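Side-chain contacts in 3-hydroxyisobutyrate dehydrogenase (PDB 2CVZ), which probably catalyses the NADP-dependent oxidation of 3-hydroxyisobutyrate, a step of valine catabolism: residues 63-66 with 67-70; 163-166 with 167-171; 175-178 with 179-183; 216-219 with 220-223; 255-258 with 259-263. One frame throughout, in Å; residues are numbered along the deposited sequence.

Contact 1: 63-66 with 67-70. With NDP (NADPH dihydro-nicotinamide-adenine-dinucleotide phosphate), chain G.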
loop_
_atom_site.group_PDB
_atom_site.type_symbol
_atom_site.label_atom_id
_atom_site.label_comp_id
_atom_site.label_asym_id
_atom_site.label_seq_id
_atom_site.Cartn_x
_atom_site.Cartn_y
_atom_site.Cartn_z
ATOM N N LEU C 63 -23.027 4.916 22.331
ATOM C CA LEU C 63 -22.229 6.133 22.369
ATOM C C LEU C 63 -21.100 6.081 21.339
ATOM O O LEU C 63 -20.874 5.050 20.706
ATOM C CB LEU C 63 -21.673 6.299 23.787
ATOM C CG LEU C 63 -22.774 6.288 24.859
ATOM C CD1 LEU C 63 -22.174 6.127 26.251
ATOM C CD2 LEU C 63 -23.579 7.573 24.757
ATOM N N PRO C 64 -20.378 7.198 21.155
ATOM C CA PRO C 64 -19.282 7.240 20.186
ATOM C C PRO C 64 -18.215 6.169 20.397
ATOM O O PRO C 64 -17.943 5.372 19.498
ATOM C CB PRO C 64 -18.722 8.650 20.359
ATOM C CG PRO C 64 -19.925 9.439 20.746
ATOM C CD PRO C 64 -20.584 8.526 21.759
ATOM N N THR C 65 -17.613 6.159 21.584
ATOM C CA THR C 65 -16.559 5.195 21.891
ATOM C C THR C 65 -16.665 4.648 23.307
ATOM O O THR C 65 -17.436 5.146 24.127
ATOM C CB THR C 65 -15.165 5.836 21.751
ATOM O OG1 THR C 65 -14.977 6.795 22.801
ATOM C CG2 THR C 65 -15.029 6.537 20.415
ATOM N N THR C 66 -15.872 3.622 23.593
ATOM C CA THR C 66 -15.863 3.013 24.916
ATOM C C THR C 66 -15.549 4.070 25.977
ATOM O O THR C 66 -15.904 3.921 27.147
ATOM C CB THR C 66 -14.819 1.877 24.984
ATOM O OG1 THR C 66 -15.144 0.882 24.003
ATOM C CG2 THR C 66 -14.807 1.230 26.366
ATOM N N ARG C 67 -14.893 5.147 25.556
ATOM C CA ARG C 67 -14.537 6.229 26.467
ATOM C C ARG C 67 -15.794 6.823 27.099
ATOM O O ARG C 67 -15.868 6.996 28.319
ATOM C CB ARG C 67 -13.777 7.319 25.714
ATOM C CG ARG C 67 -13.078 8.308 26.622
ATOM C CD ARG C 67 -12.365 9.379 25.818
ATOM N NE ARG C 67 -11.375 10.083 26.625
ATOM C CZ ARG C 67 -10.300 9.506 27.152
ATOM N NH1 ARG C 67 -10.078 8.212 26.954
ATOM N NH2 ARG C 67 -9.447 10.218 27.877
ATOM N N GLU C 68 -16.782 7.137 26.264
ATOM C CA GLU C 68 -18.037 7.698 26.751
ATOM C C GLU C 68 -18.819 6.659 27.545
ATOM O O GLU C 68 -19.537 6.999 28.488
ATOM C CB GLU C 68 -18.889 8.210 25.585
ATOM C CG GLU C 68 -18.319 9.435 24.893
ATOM C CD GLU C 68 -17.027 9.146 24.158
ATOM O OE1 GLU C 68 -17.037 8.273 23.268
ATOM O OE2 GLU C 68 -16.005 9.791 24.468
ATOM N N VAL C 69 -18.688 5.393 27.162
ATOM C CA VAL C 69 -19.377 4.322 27.873
ATOM C C VAL C 69 -18.810 4.268 29.287
ATOM O O VAL C 69 -19.534 4.050 30.257
ATOM C CB VAL C 69 -19.154 2.950 27.196
ATOM C CG1 VAL C 69 -19.856 1.862 27.990
ATOM C CG2 VAL C 69 -19.675 2.984 25.765
ATOM N N TYR C 70 -17.503 4.480 29.386
ATOM C CA TYR C 70 -16.808 4.466 30.665
ATOM C C TYR C 70 -17.284 5.563 31.605
ATOM O O TYR C 70 -17.604 5.299 32.762
ATOM C CB TYR C 70 -15.305 4.615 30.441
ATOM C CG TYR C 70 -14.530 3.329 30.575
ATOM C CD1 TYR C 70 -14.204 2.818 31.831
ATOM C CD2 TYR C 70 -14.110 2.627 29.448
ATOM C CE1 TYR C 70 -13.472 1.639 31.959
ATOM C CE2 TYR C 70 -13.380 1.448 29.564
ATOM C CZ TYR C 70 -13.064 0.961 30.823
ATOM O OH TYR C 70 -12.331 -0.197 30.937
HETATM P PA NDP G . -24.001 10.093 16.923
HETATM O O1A NDP G . -25.169 10.344 16.120
HETATM O O2A NDP G . -22.749 10.926 16.846
HETATM O O5B NDP G . -24.534 10.053 18.470
HETATM C C5B NDP G . -23.599 9.866 19.540
HETATM C C4B NDP G . -24.478 9.882 20.782
HETATM O O4B NDP G . -23.569 9.744 21.908
HETATM C C3B NDP G . -25.309 11.101 21.022
HETATM O O3B NDP G . -26.566 10.705 21.629
HETATM C C2B NDP G . -24.526 11.914 21.978
HETATM O O2B NDP G . -25.206 12.912 22.743
HETATM C C1B NDP G . -23.842 10.840 22.766
HETATM N N9A NDP G . -22.592 11.319 23.417
HETATM C C8A NDP G . -21.404 11.790 22.809
HETATM N N7A NDP G . -20.508 12.120 23.719
HETATM C C5A NDP G . -21.084 11.877 24.935
HETATM C C6A NDP G . -20.656 12.018 26.275
HETATM N N6A NDP G . -19.436 12.485 26.544
HETATM N N1A NDP G . -21.496 11.674 27.283
HETATM C C2A NDP G . -22.733 11.202 27.004
HETATM N N3A NDP G . -23.234 11.030 25.776
HETATM C C4A NDP G . -22.351 11.389 24.771
HETATM O O3 NDP G . -23.542 8.596 16.773
HETATM P PN NDP G . -24.032 7.299 15.979
HETATM O O1N NDP G . -23.960 7.624 14.551
HETATM O O2N NDP G . -25.345 6.966 16.624
HETATM O O5D NDP G . -22.961 6.229 16.483
HETATM C C5D NDP G . -22.905 5.776 17.875
HETATM C C4D NDP G . -22.138 4.418 17.881
HETATM O O4D NDP G . -22.775 3.562 16.936
HETATM C C3D NDP G . -20.697 4.567 17.383
HETATM O O3D NDP G . -19.844 3.716 18.162
HETATM C C2D NDP G . -20.763 4.199 15.925
HETATM O O2D NDP G . -19.469 3.859 15.459
HETATM C C1D NDP G . -21.802 3.007 16.046
HETATM N N1N NDP G . -22.510 2.660 14.776
HETATM C C2N NDP G . -22.956 3.721 13.940
HETATM C C3N NDP G . -23.652 3.333 12.723
HETATM C C7N NDP G . -24.157 4.360 11.806
HETATM O O7N NDP G . -24.467 4.125 10.620
HETATM N N7N NDP G . -24.321 5.627 12.233
HETATM C C4N NDP G . -23.836 1.969 12.454
HETATM C C5N NDP G . -23.396 0.972 13.275
HETATM C C6N NDP G . -22.734 1.314 14.437
HETATM P P2B NDP G . -25.601 14.312 22.195
HETATM O O1X NDP G . -25.664 15.133 23.420
HETATM O O2X NDP G . -26.905 14.193 21.488
HETATM O O3X NDP G . -24.517 14.816 21.243
#
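T65 N-caps helix 66-76: its carbonyl O accepts from V69 N at 3.3 Å, and Y70 N bonds to T66 O, the next bond along. The side chain of T65 closes the cap both ways. T65 OG1 is placed between backbone N and carbonyl carbon (chi1 69°), where it accepts from R67 N at 3.2 Å and donates to E68 OE1 at 2.6 Å, on the syn side of the carboxylate, 27° out of its plane. E68, bent at chi2, brings the same OE1 back to T65 N at 2.8 Å, so one carboxylate oxygen serves two donors. Beside the cap, L63 CD1 packs on V69 CG2, and T66 CG2 lies alongside the Y70 ring, 3.5 Å from Y70 CD2; the T66 and Y70 hydroxyls bond outward to E93 and A96. P64 CD and L63 CD2 touch the adenosine part of NADPH, and E68 CG lies 3.6 Å from its N6A. The result is a capping box at the start of helix 66-76, just after strand 58-61, at the cofactor site of a Rossmann-type domain.

Contact 2: 163-166 with 167-171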
loop_
_atom_site.group_PDB
_atom_site.type_symbol
_atom_site.label_atom_id
_atom_site.label_comp_id
_atom_site.label_asym_id
_atom_site.label_seq_id
_atom_site.Cartn_x
_atom_site.Cartn_y
_atom_site.Cartn_z
ATOM N N ALA C 163 -14.863 -6.909 18.382
ATOM C CA ALA C 163 -13.833 -7.335 17.443
ATOM C C ALA C 163 -14.425 -7.648 16.074
ATOM O O ALA C 163 -13.905 -7.205 15.051
ATOM C CB ALA C 163 -13.102 -8.552 17.990
ATOM N N VAL C 164 -15.510 -8.418 16.054
ATOM C CA VAL C 164 -16.152 -8.763 14.792
ATOM C C VAL C 164 -16.698 -7.509 14.115
ATOM O O VAL C 164 -16.642 -7.379 12.891
ATOM C CB VAL C 164 -17.304 -9.772 15.004
ATOM C CG1 VAL C 164 -18.054 -9.992 13.701
ATOM C CG2 VAL C 164 -16.744 -11.090 15.513
ATOM N N LYS C 165 -17.223 -6.587 14.914
ATOM C CA LYS C 165 -17.765 -5.346 14.372
ATOM C C LYS C 165 -16.662 -4.542 13.696
ATOM O O LYS C 165 -16.845 -4.030 12.596
ATOM C CB LYS C 165 -18.412 -4.507 15.481
ATOM C CG LYS C 165 -18.857 -3.103 15.044
ATOM C CD LYS C 165 -19.858 -3.135 13.884
ATOM C CE LYS C 165 -20.275 -1.724 13.476
ATOM N NZ LYS C 165 -21.151 -1.711 12.266
ATOM N N ALA C 166 -15.515 -4.439 14.360
ATOM C CA ALA C 166 -14.390 -3.690 13.814
ATOM C C ALA C 166 -13.932 -4.277 12.487
ATOM O O ALA C 166 -13.685 -3.546 11.528
ATOM C CB ALA C 166 -13.229 -3.674 14.814
ATOM N N ILE C 167 -13.815 -5.598 12.424
ATOM C CA ILE C 167 -13.391 -6.235 11.189
ATOM C C ILE C 167 -14.445 -6.034 10.104
ATOM O O ILE C 167 -14.115 -5.783 8.950
ATOM C CB ILE C 167 -13.116 -7.741 11.406
ATOM C CG1 ILE C 167 -11.878 -7.910 12.289
ATOM C CG2 ILE C 167 -12.896 -8.437 10.072
ATOM C CD1 ILE C 167 -10.634 -7.218 11.738
ATOM N N ASN C 168 -15.719 -6.138 10.473
ATOM C CA ASN C 168 -16.785 -5.938 9.498
ATOM C C ASN C 168 -16.667 -4.551 8.867
ATOM O O ASN C 168 -16.761 -4.402 7.648
ATOM C CB ASN C 168 -18.160 -6.066 10.159
ATOM C CG ASN C 168 -19.284 -5.622 9.242
ATOM O OD1 ASN C 168 -19.660 -6.332 8.308
ATOM N ND2 ASN C 168 -19.815 -4.426 9.494
ATOM N N ASN C 169 -16.462 -3.533 9.695
ATOM C CA ASN C 169 -16.343 -2.178 9.172
ATOM C C ASN C 169 -15.057 -1.975 8.386
ATOM O O ASN C 169 -14.999 -1.128 7.499
ATOM C CB ASN C 169 -16.475 -1.161 10.303
ATOM C CG ASN C 169 -17.929 -0.839 10.616
ATOM O OD1 ASN C 169 -18.791 -1.724 10.585
ATOM N ND2 ASN C 169 -18.207 0.419 10.920
ATOM N N ALA C 170 -14.027 -2.752 8.701
ATOM C CA ALA C 170 -12.782 -2.651 7.951
ATOM C C ALA C 170 -13.061 -3.194 6.545
ATOM O O ALA C 170 -12.575 -2.657 5.552
ATOM C CB ALA C 170 -11.680 -3.464 8.624
ATOM N N LEU C 171 -13.857 -4.256 6.458
ATOM C CA LEU C 171 -14.180 -4.819 5.154
ATOM C C LEU C 171 -15.034 -3.834 4.360
ATOM O O LEU C 171 -14.821 -3.646 3.162
ATOM C CB LEU C 171 -14.907 -6.155 5.299
ATOM C CG LEU C 171 -14.116 -7.280 5.973
ATOM C CD1 LEU C 171 -14.878 -8.589 5.814
ATOM C CD2 LEU C 171 -12.733 -7.401 5.348
HETATM O O HOH W 1 -20.860 1.038 11.312
#
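I167 sets its CG1 against A163 O, 3.5 Å away, while its backbone N bonds to that same carbonyl in the regular i to i+4 pattern of helix 160-188. N168 continues the pattern with its N on V164 O. With CG anti to the backbone N (chi1 170°), its amide leans toward the next asparagine, and N168 ND2 donates to N169 OD1 at 3.1 Å in the plane of that carbonyl; both ends of the N168 amide also bond to the second subunit, OD1 to G205 N and ND2 to S204 OG. N169 carries the main side-chain contact. Its OD1 takes a second bond from K165 NZ at 2.9 Å, the donor tilted 25° from the carbonyl plane. This is an i to i+4 pair whose lysine belongs to the NADPH pocket and touches the cofactor. K165, bent at chi2 (58°), curls along the helix so that its CE passes 3.2 Å from N169 OD1. A water accepts from both K165 NZ (2.9 Å) and N169 ND2 (2.8 Å), and V116 O also bonds NZ; together these partners fix the ammonium group and the turn of the N169 amide. A170 follows with its CB 3.5 Å from A166 O.

Contact 3: 175-178 with 179-183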
loop_
_atom_site.group_PDB
_atom_site.type_symbol
_atom_site.label_atom_id
_atom_site.label_comp_id
_atom_site.label_asym_id
_atom_site.label_seq_id
_atom_site.Cartn_x
_atom_site.Cartn_y
_atom_site.Cartn_z
ATOM N N ASN C 175 -14.017 -2.339 0.742
ATOM C CA ASN C 175 -14.935 -2.533 -0.371
ATOM C C ASN C 175 -15.355 -1.208 -0.989
ATOM O O ASN C 175 -15.338 -1.045 -2.209
ATOM C CB ASN C 175 -16.178 -3.294 0.091
ATOM C CG ASN C 175 -15.858 -4.692 0.590
ATOM O OD1 ASN C 175 -14.747 -5.195 0.405
ATOM N ND2 ASN C 175 -16.837 -5.333 1.214
ATOM N N LEU C 176 -15.727 -0.264 -0.131
ATOM C CA LEU C 176 -16.183 1.048 -0.565
ATOM C C LEU C 176 -15.103 1.867 -1.261
ATOM O O LEU C 176 -15.346 2.461 -2.310
ATOM C CB LEU C 176 -16.726 1.821 0.640
ATOM C CG LEU C 176 -17.154 3.278 0.437
ATOM C CD1 LEU C 176 -18.282 3.364 -0.587
ATOM C CD2 LEU C 176 -17.611 3.846 1.772
ATOM N N TRP C 177 -13.909 1.898 -0.681
ATOM C CA TRP C 177 -12.820 2.669 -1.264
ATOM C C TRP C 177 -12.330 2.098 -2.589
ATOM O O TRP C 177 -12.136 2.840 -3.549
ATOM C CB TRP C 177 -11.658 2.773 -0.272
ATOM C CG TRP C 177 -10.527 3.622 -0.776
ATOM C CD1 TRP C 177 -9.492 3.222 -1.573
ATOM C CD2 TRP C 177 -10.337 5.021 -0.545
ATOM N NE1 TRP C 177 -8.670 4.283 -1.850
ATOM C CE2 TRP C 177 -9.164 5.402 -1.231
ATOM C CE3 TRP C 177 -11.045 5.993 0.177
ATOM C CZ2 TRP C 177 -8.679 6.714 -1.220
ATOM C CZ3 TRP C 177 -10.562 7.301 0.187
ATOM C CH2 TRP C 177 -9.389 7.646 -0.508
ATOM N N ALA C 178 -12.136 0.783 -2.648
ATOM C CA ALA C 178 -11.668 0.149 -3.876
ATOM C C ALA C 178 -12.664 0.384 -5.001
ATOM O O ALA C 178 -12.279 0.640 -6.143
ATOM C CB ALA C 178 -11.462 -1.349 -3.659
ATOM N N ALA C 179 -13.950 0.283 -4.682
ATOM C CA ALA C 179 -14.981 0.512 -5.686
ATOM C C ALA C 179 -14.816 1.945 -6.194
ATOM O O ALA C 179 -14.947 2.211 -7.389
ATOM C CB ALA C 179 -16.356 0.320 -5.078
ATOM N N GLY C 180 -14.516 2.856 -5.272
ATOM C CA GLY C 180 -14.315 4.249 -5.629
ATOM C C GLY C 180 -13.150 4.420 -6.588
ATOM O O GLY C 180 -13.269 5.117 -7.601
ATOM N N GLU C 181 -12.017 3.795 -6.278
ATOM C CA GLU C 181 -10.847 3.886 -7.150
ATOM C C GLU C 181 -11.212 3.361 -8.538
ATOM O O GLU C 181 -10.900 3.981 -9.555
ATOM C CB GLU C 181 -9.678 3.055 -6.598
ATOM C CG GLU C 181 -9.115 3.518 -5.248
ATOM C CD GLU C 181 -7.916 2.682 -4.798
ATOM O OE1 GLU C 181 -7.662 1.624 -5.411
ATOM O OE2 GLU C 181 -7.232 3.076 -3.826
ATOM N N GLY C 182 -11.877 2.210 -8.572
ATOM C CA GLY C 182 -12.264 1.613 -9.838
ATOM C C GLY C 182 -13.252 2.441 -10.638
ATOM O O GLY C 182 -13.083 2.626 -11.847
ATOM N N LEU C 183 -14.287 2.939 -9.971
ATOM C CA LEU C 183 -15.298 3.748 -10.646
ATOM C C LEU C 183 -14.713 5.059 -11.153
ATOM O O LEU C 183 -15.085 5.539 -12.221
ATOM C CB LEU C 183 -16.467 4.028 -9.700
ATOM C CG LEU C 183 -17.343 2.805 -9.415
ATOM C CD1 LEU C 183 -18.294 3.082 -8.266
ATOM C CD2 LEU C 183 -18.107 2.448 -10.678
#
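W177 and E181 meet one turn apart on the long helix 160-188, an i to i+4 side-chain pair at the interface with the second subunit. The backbone bonds beneath it are regular: A179 N to N175 O, G180 N to L176 O, E181 N to W177 O at 2.9 Å and G182 N to A178 O. In the packing, A179 CB rests 3.3 Å from N175 O; the W177 indole lies on V259 and L280 and on L252 of the second subunit. The polar contact is at the indole edge. W177 CG stands anti to the backbone N (chi1 -177°), which sends NE1 toward the extended E181 chain. The buried carboxylate has further partners, OE1 on L253 N and OE2 on L252 N of the second subunit. Ring and carboxylate planes stand 73° apart, and W177 NE1 donates to E181 OE2 at 2.7 Å, with OE2 in the indole plane and met on its anti side, the donor tilted 33° out of the carboxylate plane.

Contact 4: 216-219 with 220-223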
loop_
_atom_site.group_PDB
_atom_site.type_symbol
_atom_site.label_atom_id
_atom_site.label_comp_id
_atom_site.label_asym_id
_atom_site.label_seq_id
_atom_site.Cartn_x
_atom_site.Cartn_y
_atom_site.Cartn_z
ATOM N N GLN C 216 -26.947 5.004 -4.393
ATOM C CA GLN C 216 -27.878 5.873 -3.683
ATOM C C GLN C 216 -27.307 7.179 -3.129
ATOM O O GLN C 216 -28.024 8.177 -3.034
ATOM C CB GLN C 216 -28.537 5.100 -2.532
ATOM C CG GLN C 216 -29.289 3.838 -2.956
ATOM C CD GLN C 216 -28.368 2.674 -3.293
ATOM O OE1 GLN C 216 -27.145 2.772 -3.168
ATOM N NE2 GLN C 216 -28.958 1.556 -3.716
ATOM N N ARG C 217 -26.025 7.186 -2.772
ATOM C CA ARG C 217 -25.426 8.386 -2.195
ATOM C C ARG C 217 -24.478 9.170 -3.087
ATOM O O ARG C 217 -24.457 10.399 -3.037
ATOM C CB ARG C 217 -24.689 8.031 -0.906
ATOM C CG ARG C 217 -25.524 7.228 0.050
ATOM C CD ARG C 217 -24.863 7.085 1.399
ATOM N NE ARG C 217 -25.707 6.298 2.287
ATOM C CZ ARG C 217 -25.632 6.319 3.611
ATOM N NH1 ARG C 217 -24.739 7.092 4.220
ATOM N NH2 ARG C 217 -26.462 5.572 4.325
ATOM N N VAL C 218 -23.694 8.468 -3.896
ATOM C CA VAL C 218 -22.720 9.128 -4.755
ATOM C C VAL C 218 -23.249 9.547 -6.124
ATOM O O VAL C 218 -23.160 10.715 -6.498
ATOM C CB VAL C 218 -21.481 8.233 -4.957
ATOM C CG1 VAL C 218 -20.433 8.972 -5.773
ATOM C CG2 VAL C 218 -20.920 7.813 -3.604
ATOM N N LEU C 219 -23.785 8.594 -6.877
ATOM C CA LEU C 219 -24.300 8.898 -8.206
ATOM C C LEU C 219 -25.371 9.986 -8.163
ATOM O O LEU C 219 -25.464 10.813 -9.071
ATOM C CB LEU C 219 -24.858 7.626 -8.857
ATOM C CG LEU C 219 -23.837 6.682 -9.506
ATOM C CD1 LEU C 219 -22.719 6.342 -8.532
ATOM C CD2 LEU C 219 -24.545 5.423 -9.964
ATOM N N THR C 220 -26.167 9.984 -7.098
ATOM C CA THR C 220 -27.240 10.957 -6.912
ATOM C C THR C 220 -26.710 12.296 -6.410
ATOM O O THR C 220 -27.403 13.316 -6.488
ATOM C CB THR C 220 -28.261 10.460 -5.880
ATOM O OG1 THR C 220 -27.596 10.246 -4.628
ATOM C CG2 THR C 220 -28.904 9.162 -6.340
ATOM N N ARG C 221 -25.485 12.278 -5.890
ATOM C CA ARG C 221 -24.840 13.466 -5.339
ATOM C C ARG C 221 -25.526 13.869 -4.040
ATOM O O ARG C 221 -25.273 14.945 -3.501
ATOM C CB ARG C 221 -24.895 14.639 -6.332
ATOM C CG ARG C 221 -24.428 14.302 -7.736
ATOM C CD ARG C 221 -23.112 13.537 -7.714
ATOM N NE ARG C 221 -22.032 14.292 -7.089
ATOM C CZ ARG C 221 -20.853 13.771 -6.766
ATOM N NH1 ARG C 221 -20.607 12.489 -7.007
ATOM N NH2 ARG C 221 -19.917 14.528 -6.212
ATOM N N ALA C 222 -26.390 12.991 -3.537
ATOM C CA ALA C 222 -27.133 13.250 -2.308
ATOM C C ALA C 222 -26.243 13.308 -1.069
ATOM O O ALA C 222 -26.395 14.197 -0.226
ATOM C CB ALA C 222 -28.212 12.187 -2.120
ATOM N N PHE C 223 -25.329 12.349 -0.960
ATOM C CA PHE C 223 -24.414 12.271 0.172
ATOM C C PHE C 223 -25.096 12.545 1.510
ATOM O O PHE C 223 -24.710 13.457 2.245
ATOM C CB PHE C 223 -23.247 13.239 -0.030
ATOM C CG PHE C 223 -22.280 12.802 -1.090
ATOM C CD1 PHE C 223 -21.454 11.701 -0.882
ATOM C CD2 PHE C 223 -22.201 13.478 -2.304
ATOM C CE1 PHE C 223 -20.563 11.280 -1.866
ATOM C CE2 PHE C 223 -21.313 13.065 -3.297
ATOM C CZ PHE C 223 -20.491 11.962 -3.076
#
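F223 lays one ring face over R217 O, which stands 3.7 Å above the ring plane near its centre, while F223 CE1 touches V218 CG2 at 3.9 Å. The backbone N of F223 bonds to that same R217 O at 3.0 Å, so a single carbonyl meets both the amide and the ring of F223. The R221 guanidinium lies at the edge of the phenyl ring, with F223 CE2 over its own face. R221 has positive phi (70°), as the first residue to leave helical geometry after helix 214-219, and its side chain, bent at chi2 and chi3, folds back over the helix end: R221 CD comes within 3.1 Å of V218 O, and NH1 makes a weak bond to it. The backbone N of R221 also donates to V218 O at 2.9 Å, from above the carbonyl plane. T220 bridges the helix and the loop. Its OG1 donates to Q216 O at 2.6 Å, 55° out of the carbonyl plane. T220 OG1 also accepts from A222 N at 3.2 Å, and this second bond makes an ST turn in the chain leaving the helix. Beyond the turn, R221 NH1 forms a salt bridge with E281 and R278 makes a cation-pi contact with F223, joining this helix end to helix 276-284. R217 NH1 forms a salt bridge with D272 and a hydrogen bond to T226 OG1.

Contact 5: 255-258 with 259-263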
loop_
_atom_site.group_PDB
_atom_site.type_symbol
_atom_site.label_atom_id
_atom_site.label_comp_id
_atom_site.label_asym_id
_atom_site.label_seq_id
_atom_site.Cartn_x
_atom_site.Cartn_y
_atom_site.Cartn_z
ATOM N N LEU C 255 -3.520 -0.565 5.027
ATOM C CA LEU C 255 -3.570 0.589 4.133
ATOM C C LEU C 255 -4.932 1.277 4.178
ATOM O O LEU C 255 -5.030 2.503 4.050
ATOM C CB LEU C 255 -3.255 0.162 2.697
ATOM C CG LEU C 255 -1.953 0.709 2.101
ATOM C CD1 LEU C 255 -2.059 2.223 1.939
ATOM C CD2 LEU C 255 -0.776 0.346 3.006
ATOM N N ALA C 256 -5.984 0.488 4.358
ATOM C CA ALA C 256 -7.334 1.040 4.424
ATOM C C ALA C 256 -7.447 2.094 5.524
ATOM O O ALA C 256 -8.071 3.137 5.325
ATOM C CB ALA C 256 -8.345 -0.078 4.663
ATOM N N ARG C 257 -6.846 1.834 6.683
ATOM C CA ARG C 257 -6.915 2.802 7.779
ATOM C C ARG C 257 -6.231 4.112 7.398
ATOM O O ARG C 257 -6.706 5.193 7.747
ATOM C CB ARG C 257 -6.256 2.261 9.051
ATOM C CG ARG C 257 -6.581 3.094 10.306
ATOM C CD ARG C 257 -5.352 3.335 11.184
ATOM N NE ARG C 257 -4.502 4.403 10.663
ATOM C CZ ARG C 257 -4.760 5.701 10.794
ATOM N NH1 ARG C 257 -5.849 6.111 11.438
ATOM N NH2 ARG C 257 -3.935 6.595 10.273
ATOM N N GLU C 258 -5.113 4.015 6.682
ATOM C CA GLU C 258 -4.376 5.211 6.290
ATOM C C GLU C 258 -5.116 6.074 5.264
ATOM O O GLU C 258 -5.142 7.305 5.395
ATOM C CB GLU C 258 -2.990 4.830 5.753
ATOM C CG GLU C 258 -2.161 3.977 6.714
ATOM C CD GLU C 258 -2.061 4.571 8.111
ATOM O OE1 GLU C 258 -1.768 5.775 8.231
ATOM O OE2 GLU C 258 -2.266 3.828 9.096
ATOM N N VAL C 259 -5.722 5.451 4.252
ATOM C CA VAL C 259 -6.439 6.233 3.248
ATOM C C VAL C 259 -7.675 6.913 3.836
ATOM O O VAL C 259 -7.982 8.055 3.485
ATOM C CB VAL C 259 -6.835 5.378 2.006
ATOM C CG1 VAL C 259 -5.580 4.767 1.384
ATOM C CG2 VAL C 259 -7.841 4.301 2.384
ATOM N N TYR C 260 -8.387 6.237 4.735
ATOM C CA TYR C 260 -9.554 6.868 5.345
ATOM C C TYR C 260 -9.120 7.977 6.295
ATOM O O TYR C 260 -9.864 8.929 6.519
ATOM C CB TYR C 260 -10.426 5.833 6.068
ATOM C CG TYR C 260 -11.406 5.161 5.129
ATOM C CD1 TYR C 260 -12.649 5.739 4.855
ATOM C CD2 TYR C 260 -11.069 3.982 4.467
ATOM C CE1 TYR C 260 -13.529 5.157 3.942
ATOM C CE2 TYR C 260 -11.939 3.394 3.551
ATOM C CZ TYR C 260 -13.166 3.988 3.295
ATOM O OH TYR C 260 -14.021 3.411 2.391
ATOM N N GLU C 261 -7.918 7.858 6.859
ATOM C CA GLU C 261 -7.417 8.912 7.739
ATOM C C GLU C 261 -7.219 10.149 6.867
ATOM O O GLU C 261 -7.523 11.267 7.283
ATOM C CB GLU C 261 -6.082 8.521 8.378
ATOM C CG GLU C 261 -5.513 9.608 9.302
ATOM C CD GLU C 261 -6.286 9.752 10.606
ATOM O OE1 GLU C 261 -6.482 10.897 11.065
ATOM O OE2 GLU C 261 -6.686 8.722 11.186
HETATM N N MSE C 262 -6.707 9.938 5.656
HETATM C CA MSE C 262 -6.486 11.031 4.711
HETATM C C MSE C 262 -7.814 11.716 4.424
HETATM O O MSE C 262 -7.914 12.943 4.434
HETATM C CB MSE C 262 -5.928 10.509 3.388
HETATM C CG MSE C 262 -4.573 9.842 3.469
HETATM SE SE MSE C 262 -4.108 9.150 1.736
HETATM C CE MSE C 262 -2.488 8.184 2.234
ATOM N N ALA C 263 -8.831 10.912 4.141
ATOM C CA ALA C 263 -10.147 11.460 3.854
ATOM C C ALA C 263 -10.640 12.286 5.040
ATOM O O ALA C 263 -11.157 13.389 4.863
ATOM C CB ALA C 263 -11.128 10.331 3.543
#
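R257 and E261 lie side by side, one turn apart on helix 251-267, in a salt-bridge network completed by E258. From CB, the R257 chain sets out with CG anti to the backbone N (chi1 -167°), then bends at chi2 and chi3, which brings the guanidinium back along the helix, alongside E261. R257 NE donates to E258 OE2 at 2.8 Å, almost straight at 171°. R257 CZ comes within 3.9 Å of E261 CB. R257 NH2 reaches E258 OE1 at 3.1 Å, packs 3.5 Å from E261 CG, and bonds K247 O of the third subunit. E258 is thus gripped side-on by two nitrogens, one to each oxygen. The oxygens lie near the guanidinium plane, whereas the nitrogens come from above the carboxylate plane. E258 also binds the third subunit, OE2 in a salt bridge to R254 and OE1 to S250 N, and R265 of the same chain takes E261 OE1. Away from the network, V259 CG2 sits 3.2 Å from A256 O, and the Y260 ring turns its edge to the same carbonyl while its hydroxyl bonds A173 O. At the other terminal nitrogen, R257 NH1 donates to E261 OE2 at 2.8 Å, the guanidinium and carboxylate planes 28° apart.

How the contacts relate
Contacts 2, 3 and 5 are buried, whereas contacts 1 and 4 are partly exposed and sit at opposite kinds of helix end, a capped start and an unwinding finish. Contacts 2 and 3 share helix 160-188 and both touch the second subunit, but of the two only contact 2 also reaches NADPH. Contact 5 crosses to the neighbouring helix and touches contact 3, where W177 packs against V259 and L176 meets the Y260 hydroxyl. Contact 1 alone lies in the N-terminal domain; with contact 2, centres about 18 Å apart, it borders the cofactor. Polar side chains pair with each other in contacts 1, 2, 3 and 5, with salt bridges in contact 5; in contact 4 they bond to backbone groups.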